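Local coordinates for protein SCO1, mitochondrial (Saccharomyces cerevisiae, PDB 2B7K) that acts as a mitochondrial inner-membrane copper chaperone required for cytochrome c oxidase subunits 1 and 2 to accumulate, and is thought to transport or insert copper, at residues I56-W67 with L141-Y149. Residues are numbered along the deposited sequence; the frame is centred on the assembly and turned at random. Where two conformers were deposited one is given.
Sequences ICPDELDKLGLW and LVDHSIFFY
F148 pushes its ring end-on into the flank of the helix, where W67, L64, K63 and E60 close round it. W67 presents the edge of its six-membered ring to one face of F148, an offset edge-to-face pair with planes at 60° and centroids 5.0 Å apart; CZ3 comes closest, 3.5 Å from F148 CD1. The far rim of F148 meets the backbone, CZ lying 3.2 Å from E60 O, an oxygen that also accepts the helical bond from L64 N. L64 CB packs obliquely against F148 CE2, while K63 CE reaches F148 CE1 near the ring plane, 3.6 Å away. With an alanine in place of F148, W67 would probably lose the face it packs on and a gap would open between L64 and the K63 methylenes.

A bend at chi3 (62°) brings K63 NZ back toward E60 OE1, a salt bridge whose hydrogen bond is weak, at 3.3 Å; NZ also bonds to Y165 O. Nearer the helix start, I56 CD1 lies 3.5 Å from V142 CG1, and I56 CG2 rests on S145 O, which accepts a bond from Y47 OH. The loop is shaped by a type I turn from V142 to S145 and an inverse gamma turn centred on S145, whose OG bonds to L141 O at 2.6 Å.

C53, C57 and H144 of this thioredoxin-like domain are probable copper ligands, as in related proteins, but H144 turns away from the helix, its ND1 11.2 Å from C57 SG in one of two deposited conformers, so the three do not close on one site. Helix 56-75 packs on strands 148-151 and 44-49, with Y47 meeting the F148 ring, while helix 93-100 touches C57 and L61 through Y99.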
loop_
_atom_site.group_PDB
_atom_site.type_symbol
_atom_site.label_atom_id
_atom_site.label_comp_id
_atom_site.label_asym_id
_atom_site.label_seq_id
_atom_site.Cartn_x
_atom_site.Cartn_y
_atom_site.Cartn_z
ATOM N N ILE A 56 15.470 -1.601 2.638
ATOM C CA ILE A 56 14.440 -0.926 1.850
ATOM C C ILE A 56 13.016 -1.006 2.409
ATOM O O ILE A 56 12.414 0.026 2.730
ATOM C CB ILE A 56 14.435 -1.438 0.387
ATOM C CG1 ILE A 56 15.701 -0.969 -0.339
ATOM C CG2 ILE A 56 13.211 -0.914 -0.351
ATOM C CD1 ILE A 56 16.999 -1.489 0.252
ATOM N N CYS A 57 12.505 -2.093 2.530
ATOM C CA CYS A 57 11.111 -2.238 2.934
ATOM C C CYS A 57 10.898 -1.726 4.354
ATOM O O CYS A 57 9.899 -0.994 4.607
ATOM C CB CYS A 57 10.681 -3.704 2.842
ATOM S SG CYS A 57 10.676 -4.377 1.163
ATOM N N PRO A 58 11.731 -2.065 5.380
ATOM C CA PRO A 58 11.563 -1.478 6.716
ATOM C C PRO A 58 11.609 0.050 6.688
ATOM O O PRO A 58 10.812 0.714 7.353
ATOM C CB PRO A 58 12.728 -2.072 7.502
ATOM C CG PRO A 58 12.916 -3.410 6.853
ATOM C CD PRO A 58 12.809 -3.071 5.387
ATOM N N ASP A 59 12.545 0.604 5.919
ATOM C CA ASP A 59 12.672 2.057 5.816
ATOM C C ASP A 59 11.423 2.687 5.192
ATOM O O ASP A 59 10.983 3.758 5.617
ATOM C CB ASP A 59 13.897 2.443 4.980
ATOM C CG ASP A 59 15.210 2.079 5.652
ATOM O OD1 ASP A 59 15.315 2.223 6.891
ATOM O OD2 ASP A 59 16.143 1.667 4.936
ATOM N N GLU A 60 10.860 2.027 4.183
ATOM C CA GLU A 60 9.663 2.541 3.518
ATOM C C GLU A 60 8.453 2.483 4.444
ATOM O O GLU A 60 7.661 3.422 4.504
ATOM C CB GLU A 60 9.366 1.735 2.250
ATOM C CG GLU A 60 10.384 1.903 1.137
ATOM C CD GLU A 60 10.321 3.268 0.473
ATOM O OE1 GLU A 60 10.659 4.278 1.127
ATOM O OE2 GLU A 60 9.928 3.328 -0.712
ATOM N N LEU A 61 8.294 1.369 5.147
ATOM C CA LEU A 61 7.174 1.216 6.064
ATOM C C LEU A 61 7.294 2.218 7.209
ATOM O O LEU A 61 6.289 2.709 7.716
ATOM C CB LEU A 61 7.116 -0.219 6.599
ATOM C CG LEU A 61 6.705 -1.270 5.560
ATOM C CD1 LEU A 61 6.870 -2.655 6.153
ATOM C CD2 LEU A 61 5.258 -1.045 5.127
ATOM N N ASP A 62 8.522 2.528 7.614
ATOM C CA ASP A 62 8.723 3.505 8.682
ATOM C C ASP A 62 8.252 4.864 8.178
ATOM O O ASP A 62 7.530 5.574 8.875
ATOM C CB ASP A 62 10.199 3.592 9.077
ATOM C CG ASP A 62 10.583 2.578 10.141
ATOM O OD1 ASP A 62 11.792 2.461 10.443
ATOM O OD2 ASP A 62 9.680 1.902 10.681
ATOM N N LYS A 63 8.652 5.212 6.957
ATOM C CA LYS A 63 8.260 6.486 6.367
ATOM C C LYS A 63 6.741 6.568 6.266
ATOM O O LYS A 63 6.149 7.613 6.555
ATOM C CB LYS A 63 8.891 6.657 4.977
ATOM C CG LYS A 63 8.605 8.017 4.333
ATOM C CD LYS A 63 9.353 8.207 3.010
ATOM C CE LYS A 63 8.931 7.184 1.957
ATOM N NZ LYS A 63 9.658 7.381 0.661
ATOM N N LEU A 64 6.111 5.467 5.857
ATOM C CA LEU A 64 4.656 5.425 5.724
ATOM C C LEU A 64 3.979 5.709 7.071
ATOM O O LEU A 64 2.969 6.409 7.133
ATOM C CB LEU A 64 4.206 4.060 5.181
ATOM C CG LEU A 64 2.694 3.821 5.070
ATOM C CD1 LEU A 64 2.087 4.844 4.111
ATOM C CD2 LEU A 64 2.419 2.397 4.582
ATOM N N GLY A 65 4.538 5.167 8.148
ATOM C CA GLY A 65 3.966 5.396 9.462
ATOM C C GLY A 65 4.009 6.872 9.825
ATOM O O GLY A 65 3.074 7.405 10.433
ATOM N N LEU A 66 5.094 7.538 9.451
ATOM C CA LEU A 66 5.225 8.965 9.733
ATOM C C LEU A 66 4.156 9.720 8.955
ATOM O O LEU A 66 3.511 10.625 9.487
ATOM C CB LEU A 66 6.609 9.470 9.326
ATOM C CG LEU A 66 7.800 8.953 10.139
ATOM C CD1 LEU A 66 9.066 9.606 9.628
ATOM C CD2 LEU A 66 7.600 9.272 11.618
ATOM N N TRP A 67 3.977 9.342 7.692
ATOM C CA TRP A 67 2.969 9.976 6.843
ATOM C C TRP A 67 1.567 9.809 7.422
ATOM O O TRP A 67 0.814 10.778 7.547
ATOM C CB TRP A 67 2.976 9.368 5.435
ATOM C CG TRP A 67 4.145 9.744 4.560
ATOM C CD1 TRP A 67 5.075 10.713 4.790
ATOM C CD2 TRP A 67 4.476 9.159 3.296
ATOM N NE1 TRP A 67 5.975 10.769 3.743
ATOM C CE2 TRP A 67 5.627 9.825 2.812
ATOM C CE3 TRP A 67 3.909 8.135 2.521
ATOM C CZ2 TRP A 67 6.226 9.500 1.589
ATOM C CZ3 TRP A 67 4.502 7.809 1.302
ATOM C CH2 TRP A 67 5.651 8.493 0.849
ATOM N N LEU A 141 13.603 -8.119 -6.465
ATOM C CA LEU A 141 12.518 -7.655 -5.625
ATOM C C LEU A 141 12.806 -6.425 -4.763
ATOM O O LEU A 141 11.962 -5.522 -4.670
ATOM C CB LEU A 141 12.049 -8.828 -4.757
ATOM C CG LEU A 141 11.616 -10.101 -5.513
ATOM C CD1 LEU A 141 10.715 -9.697 -6.686
ATOM C CD2 LEU A 141 12.819 -10.887 -6.032
ATOM N N VAL A 142 13.981 -6.367 -4.144
ATOM C CA VAL A 142 14.323 -5.229 -3.290
ATOM C C VAL A 142 14.439 -3.913 -4.064
ATOM O O VAL A 142 13.945 -2.878 -3.618
ATOM C CB VAL A 142 15.650 -5.476 -2.522
ATOM C CG1 VAL A 142 16.095 -4.209 -1.815
ATOM C CG2 VAL A 142 15.474 -6.611 -1.531
ATOM N N ASP A 143 15.090 -3.966 -5.222
ATOM C CA ASP A 143 15.288 -2.786 -6.058
ATOM C C ASP A 143 13.996 -2.205 -6.635
ATOM O O ASP A 143 13.968 -1.043 -7.035
ATOM C CB ASP A 143 16.242 -3.119 -7.209
ATOM C CG ASP A 143 17.642 -3.468 -6.731
ATOM O OD1 ASP A 143 18.484 -3.828 -7.582
ATOM O OD2 ASP A 143 17.903 -3.383 -5.510
ATOM N N HIS A 144 12.934 -3.006 -6.687
ATOM C CA HIS A 144 11.668 -2.533 -7.237
ATOM C C HIS A 144 10.538 -2.352 -6.223
ATOM O O HIS A 144 9.412 -2.024 -6.597
ATOM C CB HIS A 144 11.220 -3.448 -8.381
ATOM C CG HIS A 144 12.084 -3.344 -9.602
ATOM N ND1 HIS A 144 13.354 -3.877 -9.665
ATOM C CD2 HIS A 144 11.877 -2.728 -10.789
ATOM C CE1 HIS A 144 13.892 -3.592 -10.838
ATOM N NE2 HIS A 144 13.017 -2.895 -11.539
ATOM N N SER A 145 10.836 -2.570 -4.945
ATOM C CA SER A 145 9.841 -2.377 -3.884
ATOM C C SER A 145 10.089 -0.951 -3.412
ATOM O O SER A 145 10.393 -0.716 -2.239
ATOM C CB SER A 145 10.081 -3.353 -2.725
ATOM O OG SER A 145 9.970 -4.698 -3.157
ATOM N N ILE A 146 9.951 -0.001 -4.335
ATOM C CA ILE A 146 10.232 1.390 -4.026
ATOM C C ILE A 146 9.114 2.421 -4.183
ATOM O O ILE A 146 9.316 3.582 -3.836
ATOM C CB ILE A 146 11.443 1.876 -4.851
ATOM C CG1 ILE A 146 11.167 1.661 -6.343
ATOM C CG2 ILE A 146 12.695 1.124 -4.424
ATOM C CD1 ILE A 146 12.287 2.103 -7.259
ATOM N N PHE A 147 7.953 2.039 -4.707
ATOM C CA PHE A 147 6.867 3.022 -4.850
ATOM C C PHE A 147 5.681 2.753 -3.942
ATOM O O PHE A 147 5.427 1.613 -3.565
ATOM C CB PHE A 147 6.289 3.049 -6.273
ATOM C CG PHE A 147 7.238 3.537 -7.318
ATOM C CD1 PHE A 147 7.912 2.636 -8.133
ATOM C CD2 PHE A 147 7.438 4.900 -7.508
ATOM C CE1 PHE A 147 8.779 3.085 -9.130
ATOM C CE2 PHE A 147 8.302 5.361 -8.502
ATOM C CZ PHE A 147 8.972 4.453 -9.314
ATOM N N PHE A 148 4.966 3.825 -3.603
ATOM C CA PHE A 148 3.727 3.722 -2.842
ATOM C C PHE A 148 2.699 4.089 -3.916
ATOM O O PHE A 148 2.904 5.047 -4.667
ATOM C CB PHE A 148 3.653 4.738 -1.699
ATOM C CG PHE A 148 4.537 4.410 -0.533
ATOM C CD1 PHE A 148 5.764 5.042 -0.378
ATOM C CD2 PHE A 148 4.137 3.475 0.419
ATOM C CE1 PHE A 148 6.585 4.752 0.718
ATOM C CE2 PHE A 148 4.948 3.177 1.513
ATOM C CZ PHE A 148 6.174 3.819 1.661
ATOM N N TYR A 149 1.628 3.310 -4.026
ATOM C CA TYR A 149 0.597 3.578 -5.023
ATOM C C TYR A 149 -0.647 4.131 -4.347
ATOM O O TYR A 149 -1.260 3.461 -3.512
ATOM C CB TYR A 149 0.247 2.292 -5.791
ATOM C CG TYR A 149 1.458 1.621 -6.409
ATOM C CD1 TYR A 149 2.342 0.880 -5.628
ATOM C CD2 TYR A 149 1.745 1.773 -7.764
ATOM C CE1 TYR A 149 3.493 0.307 -6.183
ATOM C CE2 TYR A 149 2.887 1.207 -8.329
ATOM C CZ TYR A 149 3.756 0.479 -7.533
ATOM O OH TYR A 149 4.899 -0.054 -8.082
#